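Local coordinates for protein neuroglobin (Symsagittifera roscoffensis, PDB 4B4Y) that probably binds oxygen at a haem iron, as a neuroglobin of the globin family associated with the nervous system, at residues 37-42 and 110-115; 32-37 and 121-126; 11-16 and 138-143. All coordinates share one frame; numbering follows the deposited sequence.

In the fold
All three contacts join helices of the globin fold, and their segments are nested along the chain, contact 1 inside contact 2 inside contact 3. Contacts 1 and 2 lie on the same two helices, 28-42 and 111-127, with centres about 11 Å apart and Gln37 in common. Contact 3 pairs helix 11-24 with helix 135-153, its centre about 17 Å from that of contact 2 and about 22 Å from that of contact 1. Packing of Val124 CG2 on Trp141 CH2, 3.8 Å, links contacts 2 and 3. The haem touches contact 1 directly. In contact 2 the side chain of Val35 is about 9 Å from a bound haem (HEM). In contact 3 the side chain of Lys143 is about 13 Å from a bound haem (HEM).

Contact 1. Residues 37-42 and 110-115; sequences QQFMEE and TELFGK. With HEM (protoporphyrin IX containing Fe), chain B.
Phe39 and Leu112 meet beside the haem, in the pocket wall of a globin fold, where helix 28-42 packs beside helix 111-127. The Phe39 side chain can be followed outward. From CB, a first torsion of -179° sets CG anti to the backbone N, and the ring runs out to where the backbone of helix 111-127 and the haem meet, and touches both. Of the two outer corners, CE1 lies 3.7 Å from Leu112 O and also reaches Lys115 CB, which sits at the ring edge. CE2 touches the haem vinyl group, 3.9 Å from HEM CBC. At the tip, CZ is shared: HEM CMC lies 3.8 Å away, and Leu112 CB packs on the same atom at 4.2 Å. The vinyl carbon CAC lies in the ring plane, so the haem is met along an edge there.

No hydrogen bond spans the segments, and 124 Å² is buried between them, so they meet by van der Waals contact, and Phe39, Leu112 and Phe113 all also line the haem pocket. Leu112 adds its CD1 to the vinyl group, and Thr46 and Ile49 of helix 46-49 touch Phe39 and Leu112 respectively. Phe113 points away from segment 37-42 but joins the same pocket: HEM CMC stands 4.1 Å above its ring, over the centre, while Phe113 CE1 approaches the meso carbon HEM CHC to 3.3 Å.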
loop_
_atom_site.group_PDB
_atom_site.type_symbol
_atom_site.label_atom_id
_atom_site.label_comp_id
_atom_site.label_asym_id
_atom_site.label_seq_id
_atom_site.Cartn_x
_atom_site.Cartn_y
_atom_site.Cartn_z
ATOM N N GLN A 37 -16.356 4.224 -0.334
ATOM C CA GLN A 37 -16.723 5.137 -1.383
ATOM C C GLN A 37 -17.280 6.469 -0.769
ATOM O O GLN A 37 -16.867 7.574 -1.165
ATOM C CB GLN A 37 -17.800 4.518 -2.297
ATOM C CG GLN A 37 -18.161 5.523 -3.406
ATOM C CD GLN A 37 -19.380 5.084 -4.255
ATOM O OE1 GLN A 37 -19.590 3.863 -4.510
ATOM N NE2 GLN A 37 -20.184 6.094 -4.725
ATOM N N GLN A 38 -18.138 6.370 0.236
ATOM C CA GLN A 38 -18.689 7.602 0.839
ATOM C C GLN A 38 -17.528 8.315 1.540
ATOM O O GLN A 38 -17.451 9.556 1.507
ATOM C CB GLN A 38 -19.750 7.234 1.879
ATOM C CG GLN A 38 -20.479 8.502 2.509
ATOM C CD GLN A 38 -21.276 8.173 3.820
ATOM O OE1 GLN A 38 -21.400 6.974 4.218
ATOM N NE2 GLN A 38 -21.803 9.240 4.503
ATOM N N PHE A 39 -16.665 7.552 2.248
ATOM C CA PHE A 39 -15.530 8.164 2.977
ATOM C C PHE A 39 -14.651 9.005 2.016
ATOM O O PHE A 39 -14.221 10.126 2.364
ATOM C CB PHE A 39 -14.677 7.068 3.575
ATOM C CG PHE A 39 -13.490 7.540 4.385
ATOM C CD1 PHE A 39 -13.620 8.432 5.398
ATOM C CD2 PHE A 39 -12.227 7.009 4.134
ATOM C CE1 PHE A 39 -12.484 8.829 6.177
ATOM C CE2 PHE A 39 -11.125 7.351 4.888
ATOM C CZ PHE A 39 -11.218 8.261 5.891
ATOM N N MET A 40 -14.384 8.452 0.837
ATOM C CA MET A 40 -13.556 9.115 -0.162
ATOM C C MET A 40 -14.306 10.307 -0.836
ATOM O O MET A 40 -13.676 11.278 -1.146
ATOM C CB MET A 40 -13.054 8.080 -1.225
ATOM C CG MET A 40 -12.056 7.008 -0.584
ATOM S SD MET A 40 -11.525 5.826 -1.880
ATOM C CE MET A 40 -10.268 6.870 -2.748
ATOM N N GLU A 41 -15.624 10.205 -1.037
ATOM C CA GLU A 41 -16.430 11.350 -1.493
ATOM C C GLU A 41 -16.413 12.529 -0.556
ATOM O O GLU A 41 -16.229 13.714 -0.989
ATOM C CB GLU A 41 -17.866 10.900 -1.792
ATOM C CG GLU A 41 -17.897 9.976 -3.001
ATOM C CD GLU A 41 -19.245 9.401 -3.256
ATOM O OE1 GLU A 41 -20.029 9.362 -2.265
ATOM O OE2 GLU A 41 -19.490 8.926 -4.424
ATOM N N GLU A 42 -16.516 12.261 0.730
ATOM C CA GLU A 42 -16.643 13.338 1.715
ATOM C C GLU A 42 -15.317 13.851 2.179
ATOM O O GLU A 42 -15.216 15.039 2.697
ATOM C CB GLU A 42 -17.534 12.892 2.909
ATOM C CG GLU A 42 -18.977 12.372 2.503
ATOM C CD GLU A 42 -19.836 11.884 3.705
ATOM O OE1 GLU A 42 -19.312 11.674 4.853
ATOM O OE2 GLU A 42 -21.085 11.804 3.549
ATOM N N THR A 110 -5.618 12.572 12.429
ATOM C CA THR A 110 -6.383 11.915 13.446
ATOM C C THR A 110 -7.918 12.133 13.358
ATOM O O THR A 110 -8.667 11.207 13.658
ATOM C CB THR A 110 -5.768 12.275 14.804
ATOM O OG1 THR A 110 -6.545 11.714 15.834
ATOM C CG2 THR A 110 -5.900 13.771 14.964
ATOM N N GLU A 111 -8.391 13.308 12.890
ATOM C CA GLU A 111 -9.833 13.539 12.750
ATOM C C GLU A 111 -10.471 12.679 11.643
ATOM O O GLU A 111 -11.692 12.454 11.628
ATOM C CB GLU A 111 -10.173 15.055 12.615
ATOM C CG GLU A 111 -10.056 15.865 13.945
ATOM C CD GLU A 111 -10.865 15.220 15.137
ATOM O OE1 GLU A 111 -12.144 15.339 15.219
ATOM O OE2 GLU A 111 -10.182 14.588 15.995
ATOM N N LEU A 112 -9.683 12.129 10.739
ATOM C CA LEU A 112 -10.297 11.188 9.786
ATOM C C LEU A 112 -10.859 9.876 10.385
ATOM O O LEU A 112 -11.750 9.245 9.796
ATOM C CB LEU A 112 -9.329 10.866 8.650
ATOM C CG LEU A 112 -9.029 12.041 7.651
ATOM C CD1 LEU A 112 -7.998 11.544 6.607
ATOM C CD2 LEU A 112 -10.299 12.400 6.910
ATOM N N PHE A 113 -10.340 9.431 11.519
ATOM C CA PHE A 113 -10.945 8.260 12.192
ATOM C C PHE A 113 -12.426 8.538 12.517
ATOM O O PHE A 113 -13.291 7.725 12.222
ATOM C CB PHE A 113 -10.115 7.829 13.460
ATOM C CG PHE A 113 -8.925 6.958 13.096
ATOM C CD1 PHE A 113 -9.088 5.595 12.915
ATOM C CD2 PHE A 113 -7.690 7.518 12.811
ATOM C CE1 PHE A 113 -8.023 4.812 12.504
ATOM C CE2 PHE A 113 -6.578 6.733 12.441
ATOM C CZ PHE A 113 -6.756 5.394 12.277
ATOM N N GLY A 114 -12.697 9.669 13.143
ATOM C CA GLY A 114 -14.094 10.124 13.402
ATOM C C GLY A 114 -14.942 10.189 12.169
ATOM O O GLY A 114 -16.078 9.732 12.135
ATOM N N LYS A 115 -14.390 10.696 11.092
ATOM C CA LYS A 115 -15.135 10.749 9.829
ATOM C C LYS A 115 -15.524 9.381 9.274
ATOM O O LYS A 115 -16.667 9.177 8.780
ATOM C CB LYS A 115 -14.289 11.540 8.789
ATOM C CG LYS A 115 -14.119 13.054 9.146
ATOM C CD LYS A 115 -15.442 13.787 9.602
ATOM C CE LYS A 115 -15.172 15.289 9.880
ATOM N NZ LYS A 115 -14.057 15.540 10.874
HETATM C CHA HEM B . -4.176 0.447 5.631
HETATM C CHB HEM B . -7.864 -0.943 8.385
HETATM C CHC HEM B . -8.707 3.759 9.455
HETATM C CHD HEM B . -5.784 5.073 5.879
HETATM C C1A HEM B . -5.084 -0.345 6.292
HETATM C C2A HEM B . -5.050 -1.766 6.401
HETATM C C3A HEM B . -6.061 -2.148 7.142
HETATM C C4A HEM B . -6.732 -0.986 7.586
HETATM C CMA HEM B . -6.457 -3.602 7.574
HETATM C CAA HEM B . -3.961 -2.662 5.720
HETATM C CBA HEM B . -4.531 -3.173 4.416
HETATM C CGA HEM B . -3.475 -3.823 3.546
HETATM O O1A HEM B . -2.626 -4.587 3.989
HETATM O O2A HEM B . -3.470 -3.556 2.326
HETATM C C1B HEM B . -8.418 0.215 8.974
HETATM C C2B HEM B . -9.442 0.265 10.006
HETATM C C3B HEM B . -9.651 1.531 10.326
HETATM C C4B HEM B . -8.808 2.347 9.470
HETATM C CMB HEM B . -10.085 -1.010 10.616
HETATM C CAB HEM B . -10.678 2.079 11.338
HETATM C CBB HEM B . -10.487 1.887 12.647
HETATM C C1C HEM B . -8.051 4.517 8.509
HETATM C C2C HEM B . -8.281 5.939 8.192
HETATM C C3C HEM B . -7.541 6.267 7.152
HETATM C C4C HEM B . -6.787 5.096 6.811
HETATM C CMC HEM B . -9.301 6.872 8.896
HETATM C CAC HEM B . -7.436 7.692 6.483
HETATM C CBC HEM B . -7.217 7.740 5.164
HETATM C C1D HEM B . -4.930 4.019 5.613
HETATM C C2D HEM B . -3.663 4.064 4.864
HETATM C C3D HEM B . -3.256 2.644 4.838
HETATM C C4D HEM B . -4.257 1.831 5.489
HETATM C CMD HEM B . -2.940 5.223 4.172
HETATM C CAD HEM B . -2.077 2.027 4.087
HETATM C CBD HEM B . -3.460 2.097 3.342
HETATM C CGD HEM B . -3.127 1.506 2.107
HETATM O O1D HEM B . -3.984 1.664 1.214
HETATM O O2D HEM B . -1.966 0.975 2.159
HETATM N NA HEM B . -6.110 0.087 7.037
HETATM N NB HEM B . -8.070 1.482 8.704
HETATM N NC HEM B . -7.154 4.043 7.634
HETATM N ND HEM B . -5.158 2.705 6.008
HETATM FE FE HEM B . -6.563 2.067 7.337
#

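Contact 2. Residues 32-37 and 121-126; sequences VEDVLQ and LTQVVK
Val35 and Gln123 form the tight half of this crossing between helices 28-42 and 111-127, a buried helix pair of the globin fold. Val35 CG2 presses on the aliphatic part of the glutamine, 3.6 Å from Gln123 CG and little farther from CB, the two side chains lying alongside with their tips pointing opposite ways. The backbones are near here too, with the CA atoms of Val35 and Gln123 6.3 Å apart. A bend at chi2 (-60°) turns the Gln123 amide from that apolar patch towards Asp34, whose CB lies 3.5 Å from Gln123 NE2.

The polar half is looser. Asp34 OD2 and Gln123 NE2 are 3.9 Å apart, too far for a direct bond, and the carboxylate and amide planes stand 56° apart. A water closes the gap, accepting from Gln123 NE2 at 2.7 Å and donating to Asp34 OD2 at 3.0 Å. Lys126 NZ gives Gln123 OE1 a weak bond from the same helix. Cutting Gln123 back to an alanine is likely to open a gap beside Val35 CG2 and leave the water without its amide donor and Lys126 NZ without its weak acceptor.

The stronger polar partners of Asp34 lie elsewhere: OD1 makes a salt bridge with Arg63, and OD2 one with Arg127. The carboxylate charge is thus probably offset mainly by the two arginines, while the neutral amide of Gln123 couples to it through water.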
loop_
_atom_site.group_PDB
_atom_site.type_symbol
_atom_site.label_atom_id
_atom_site.label_comp_id
_atom_site.label_asym_id
_atom_site.label_seq_id
_atom_site.Cartn_x
_atom_site.Cartn_y
_atom_site.Cartn_z
ATOM N N VAL A 32 -19.113 -2.730 2.861
ATOM C CA VAL A 32 -17.852 -2.155 3.167
ATOM C C VAL A 32 -17.389 -1.220 1.980
ATOM O O VAL A 32 -16.795 -0.223 2.232
ATOM C CB VAL A 32 -16.744 -3.247 3.478
ATOM C CG1 VAL A 32 -15.341 -2.565 3.841
ATOM C CG2 VAL A 32 -17.125 -4.087 4.669
ATOM N N GLU A 33 -17.642 -1.551 0.719
ATOM C CA GLU A 33 -17.296 -0.712 -0.428
ATOM C C GLU A 33 -18.165 0.615 -0.435
ATOM O O GLU A 33 -17.636 1.707 -0.684
ATOM C CB GLU A 33 -17.535 -1.501 -1.723
ATOM C CG GLU A 33 -16.390 -2.567 -1.990
ATOM C CD GLU A 33 -16.501 -3.275 -3.337
ATOM O OE1 GLU A 33 -17.360 -2.897 -4.193
ATOM O OE2 GLU A 33 -15.767 -4.285 -3.509
ATOM N N ASP A 34 -19.430 0.508 0.011
ATOM C CA ASP A 34 -20.288 1.686 0.218
ATOM C C ASP A 34 -19.622 2.624 1.227
ATOM O O ASP A 34 -19.572 3.781 0.989
ATOM C CB ASP A 34 -21.703 1.280 0.779
ATOM C CG ASP A 34 -22.612 0.694 -0.293
ATOM O OD1 ASP A 34 -22.281 0.794 -1.507
ATOM O OD2 ASP A 34 -23.631 0.028 0.084
ATOM N N VAL A 35 -19.088 2.085 2.314
ATOM C CA VAL A 35 -18.442 2.869 3.317
ATOM C C VAL A 35 -17.203 3.600 2.776
ATOM O O VAL A 35 -17.014 4.804 3.038
ATOM C CB VAL A 35 -17.993 2.010 4.529
ATOM C CG1 VAL A 35 -17.073 2.822 5.485
ATOM C CG2 VAL A 35 -19.226 1.438 5.264
ATOM N N LEU A 36 -16.322 2.855 2.097
ATOM C CA LEU A 36 -15.064 3.435 1.638
ATOM C C LEU A 36 -15.367 4.506 0.518
ATOM O O LEU A 36 -14.677 5.531 0.426
ATOM C CB LEU A 36 -14.177 2.267 1.055
ATOM C CG LEU A 36 -12.749 2.630 0.556
ATOM C CD1 LEU A 36 -11.987 3.268 1.664
ATOM C CD2 LEU A 36 -11.965 1.315 -0.004
ATOM N N GLN A 37 -16.356 4.224 -0.334
ATOM C CA GLN A 37 -16.723 5.137 -1.383
ATOM C C GLN A 37 -17.280 6.469 -0.769
ATOM O O GLN A 37 -16.867 7.574 -1.165
ATOM C CB GLN A 37 -17.800 4.518 -2.297
ATOM C CG GLN A 37 -18.161 5.523 -3.406
ATOM C CD GLN A 37 -19.380 5.084 -4.255
ATOM O OE1 GLN A 37 -19.590 3.863 -4.510
ATOM N NE2 GLN A 37 -20.184 6.094 -4.725
ATOM N N LEU A 121 -21.371 4.114 10.470
ATOM C CA LEU A 121 -22.727 4.298 11.069
ATOM C C LEU A 121 -23.819 4.654 10.061
ATOM O O LEU A 121 -24.927 4.143 10.161
ATOM C CB LEU A 121 -22.673 5.258 12.311
ATOM C CG LEU A 121 -22.388 4.256 13.468
ATOM C CD1 LEU A 121 -20.842 3.858 13.734
ATOM C CD2 LEU A 121 -23.104 4.623 14.687
ATOM N N THR A 122 -23.500 5.478 9.047
ATOM C CA THR A 122 -24.471 5.816 8.021
ATOM C C THR A 122 -24.868 4.616 7.171
ATOM O O THR A 122 -26.071 4.474 6.788
ATOM C CB THR A 122 -23.920 6.955 7.005
ATOM O OG1 THR A 122 -23.929 8.212 7.676
ATOM C CG2 THR A 122 -24.814 7.044 5.743
ATOM N N GLN A 123 -23.856 3.845 6.707
ATOM C CA GLN A 123 -24.169 2.619 5.891
ATOM C C GLN A 123 -24.807 1.564 6.757
ATOM O O GLN A 123 -25.669 0.906 6.266
ATOM C CB GLN A 123 -22.929 2.055 5.171
ATOM C CG GLN A 123 -22.269 3.149 4.303
ATOM C CD GLN A 123 -23.200 3.703 3.241
ATOM O OE1 GLN A 123 -23.068 4.863 2.855
ATOM N NE2 GLN A 123 -24.080 2.886 2.731
ATOM N N VAL A 124 -24.470 1.462 8.058
ATOM C CA VAL A 124 -25.219 0.533 8.953
ATOM C C VAL A 124 -26.686 0.925 9.028
ATOM O O VAL A 124 -27.581 0.109 8.699
ATOM C CB VAL A 124 -24.597 0.398 10.373
ATOM C CG1 VAL A 124 -25.563 -0.440 11.282
ATOM C CG2 VAL A 124 -23.222 -0.254 10.298
ATOM N N VAL A 125 -26.966 2.227 9.248
ATOM C CA VAL A 125 -28.373 2.692 9.261
ATOM C C VAL A 125 -29.050 2.409 7.948
ATOM O O VAL A 125 -30.293 2.051 7.880
ATOM C CB VAL A 125 -28.489 4.148 9.671
ATOM C CG1 VAL A 125 -29.922 4.748 9.360
ATOM C CG2 VAL A 125 -28.196 4.285 11.133
ATOM N N LYS A 126 -28.295 2.505 6.863
ATOM C CA LYS A 126 -29.004 2.227 5.574
ATOM C C LYS A 126 -29.424 0.740 5.448
ATOM O O LYS A 126 -30.396 0.469 4.797
ATOM C CB LYS A 126 -28.144 2.592 4.316
ATOM C CG LYS A 126 -28.066 4.208 4.058
ATOM C CD LYS A 126 -26.901 4.524 3.047
ATOM C CE LYS A 126 -26.904 5.948 2.338
ATOM N NZ LYS A 126 -25.672 6.208 1.272
HETATM O O HOH W 1 -24.744 0.227 2.842
#

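Contact 3. Residues 11-16 and 138-143; sequences EEQQSL and KEAWLK
Gln13 and Ala140 are the nearest residues, by their CA atoms at 5.1 Å, of segments 11-16 and 138-143, on the first and last helices of this globin fold. Each points its CB towards the other helix. Gln13 CB lies 3.9 Å from Ala140 CB, and Gln13 CG is almost as near to that methyl, so the root of the glutamine rests on the alanine. The small side chain is consistent with so short a backbone separation. Ala140 is buried further by Ile17, one turn along helix 11-24 from Gln13.

Beyond CG the glutamine is extended. Its CG sits anti to the carbonyl carbon (chi1 -71°), and the chain then runs on past Ala140 to meet Lys143 at about a right angle. Gln13 OE1 comes to 4.1 Å from Lys143 CD, a van der Waals approach to the aliphatic stem and not a polar bond; that oxygen is hydrogen-bonded to a residue flanking the segments. Lys143 is extended in its turn and carries its ammonium past the glutamine to the N-terminal tail, where NZ is hydrogen-bonded to Ala6 O and Gln8 O. The lysine thereby ties the residues ahead of helix 11-24 to helix 135-153.

Trp141 points away from segment 11-16, its indole touching Leu121 and Val124 of helix 111-127, though its NE1 is hydrogen-bonded to Asp20 farther along helix 11-24. No direct hydrogen bond joins the two segments, which bury 202 Å² between them. At the outer margin a water bridges them instead, accepting from Gln13 NE2 at 3.1 Å and donating to Glu139 OE1 at 3.3 Å.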
loop_
_atom_site.group_PDB
_atom_site.type_symbol
_atom_site.label_atom_id
_atom_site.label_comp_id
_atom_site.label_asym_id
_atom_site.label_seq_id
_atom_site.Cartn_x
_atom_site.Cartn_y
_atom_site.Cartn_z
ATOM N N GLU A 11 -22.584 -7.286 27.424
ATOM C CA GLU A 11 -23.029 -8.455 26.724
ATOM C C GLU A 11 -24.181 -8.066 25.871
ATOM O O GLU A 11 -24.321 -8.547 24.747
ATOM C CB GLU A 11 -23.432 -9.540 27.791
ATOM C CG GLU A 11 -24.399 -10.644 27.395
ATOM C CD GLU A 11 -24.671 -11.656 28.559
ATOM O OE1 GLU A 11 -23.828 -11.772 29.513
ATOM O OE2 GLU A 11 -25.736 -12.329 28.496
ATOM N N GLU A 12 -25.031 -7.197 26.399
ATOM C CA GLU A 12 -26.168 -6.691 25.597
ATOM C C GLU A 12 -25.713 -5.884 24.328
ATOM O O GLU A 12 -26.261 -6.076 23.257
ATOM C CB GLU A 12 -27.101 -5.847 26.463
ATOM C CG GLU A 12 -28.405 -5.380 25.710
ATOM C CD GLU A 12 -29.250 -6.542 25.136
ATOM O OE1 GLU A 12 -29.043 -7.717 25.565
ATOM O OE2 GLU A 12 -30.138 -6.282 24.249
ATOM N N GLN A 13 -24.637 -5.119 24.435
ATOM C CA GLN A 13 -24.060 -4.378 23.264
ATOM C C GLN A 13 -23.496 -5.367 22.243
ATOM O O GLN A 13 -23.851 -5.310 21.058
ATOM C CB GLN A 13 -22.997 -3.360 23.730
ATOM C CG GLN A 13 -23.659 -2.220 24.432
ATOM C CD GLN A 13 -22.693 -1.213 24.974
ATOM O OE1 GLN A 13 -21.620 -1.559 25.438
ATOM N NE2 GLN A 13 -23.097 0.055 24.968
ATOM N N GLN A 14 -22.711 -6.348 22.706
ATOM C CA GLN A 14 -22.229 -7.470 21.826
ATOM C C GLN A 14 -23.353 -8.085 21.099
ATOM O O GLN A 14 -23.333 -8.251 19.840
ATOM C CB GLN A 14 -21.411 -8.477 22.617
ATOM C CG GLN A 14 -20.824 -9.585 21.761
ATOM C CD GLN A 14 -19.865 -9.031 20.652
ATOM O OE1 GLN A 14 -20.261 -8.924 19.479
ATOM N NE2 GLN A 14 -18.637 -8.722 21.020
ATOM N N SER A 15 -24.412 -8.349 21.831
ATOM C CA SER A 15 -25.516 -9.050 21.204
ATOM C C SER A 15 -26.215 -8.149 20.164
ATOM O O SER A 15 -26.608 -8.609 19.074
ATOM C CB SER A 15 -26.554 -9.493 22.321
ATOM O OG SER A 15 -27.766 -9.907 21.640
ATOM N N LEU A 16 -26.474 -6.882 20.513
ATOM C CA LEU A 16 -27.096 -5.906 19.502
ATOM C C LEU A 16 -26.241 -5.812 18.223
ATOM O O LEU A 16 -26.766 -5.841 17.121
ATOM C CB LEU A 16 -27.271 -4.488 20.086
ATOM C CG LEU A 16 -28.286 -4.411 21.214
ATOM C CD1 LEU A 16 -28.165 -3.051 22.027
ATOM C CD2 LEU A 16 -29.727 -4.703 20.635
ATOM N N LYS A 138 -27.063 2.502 18.298
ATOM C CA LYS A 138 -26.147 3.574 17.865
ATOM C C LYS A 138 -24.956 3.612 18.799
ATOM O O LYS A 138 -23.808 3.592 18.336
ATOM C CB LYS A 138 -26.826 4.966 17.763
ATOM C CG LYS A 138 -25.789 6.063 17.550
ATOM C CD LYS A 138 -26.393 7.479 17.355
ATOM C CE LYS A 138 -27.279 7.889 18.537
ATOM N NZ LYS A 138 -27.239 9.312 18.826
ATOM N N GLU A 139 -25.210 3.596 20.114
ATOM C CA GLU A 139 -24.125 3.648 21.109
ATOM C C GLU A 139 -23.292 2.363 21.069
ATOM O O GLU A 139 -22.068 2.426 21.265
ATOM C CB GLU A 139 -24.685 3.723 22.574
ATOM C CG GLU A 139 -25.057 5.022 23.165
ATOM C CD GLU A 139 -25.367 4.882 24.690
ATOM O OE1 GLU A 139 -24.514 4.326 25.482
ATOM O OE2 GLU A 139 -26.478 5.342 25.076
ATOM N N ALA A 140 -23.912 1.202 20.849
ATOM C CA ALA A 140 -23.102 -0.045 20.748
ATOM C C ALA A 140 -22.095 0.047 19.542
ATOM O O ALA A 140 -20.873 -0.242 19.677
ATOM C CB ALA A 140 -24.025 -1.312 20.579
ATOM N N TRP A 141 -22.599 0.469 18.382
ATOM C CA TRP A 141 -21.689 0.648 17.190
ATOM C C TRP A 141 -20.621 1.683 17.407
ATOM O O TRP A 141 -19.462 1.456 17.098
ATOM C CB TRP A 141 -22.520 1.001 16.000
ATOM C CG TRP A 141 -23.085 -0.169 15.384
ATOM C CD1 TRP A 141 -24.321 -0.736 15.633
ATOM C CD2 TRP A 141 -22.454 -0.966 14.370
ATOM N NE1 TRP A 141 -24.515 -1.806 14.767
ATOM C CE2 TRP A 141 -23.348 -2.007 14.050
ATOM C CE3 TRP A 141 -21.149 -0.979 13.809
ATOM C CZ2 TRP A 141 -23.032 -2.993 13.139
ATOM C CZ3 TRP A 141 -20.838 -1.974 12.830
ATOM C CH2 TRP A 141 -21.792 -2.974 12.525
ATOM N N LEU A 142 -20.943 2.768 18.094
ATOM C CA LEU A 142 -19.931 3.815 18.315
ATOM C C LEU A 142 -18.853 3.331 19.248
ATOM O O LEU A 142 -17.604 3.614 19.105
ATOM C CB LEU A 142 -20.580 5.151 18.826
ATOM C CG LEU A 142 -21.361 5.987 17.770
ATOM C CD1 LEU A 142 -22.313 7.049 18.386
ATOM C CD2 LEU A 142 -20.441 6.659 16.690
ATOM N N LYS A 143 -19.296 2.625 20.283
ATOM C CA LYS A 143 -18.304 2.047 21.201
ATOM C C LYS A 143 -17.440 0.972 20.474
ATOM O O LYS A 143 -16.190 0.941 20.577
ATOM C CB LYS A 143 -19.011 1.452 22.434
ATOM C CG LYS A 143 -17.972 1.177 23.586
ATOM C CD LYS A 143 -18.599 1.128 24.990
ATOM C CE LYS A 143 -17.453 0.993 26.034
ATOM N NZ LYS A 143 -17.922 0.941 27.461
HETATM O O HOH W 2 -21.791 2.608 26.066
#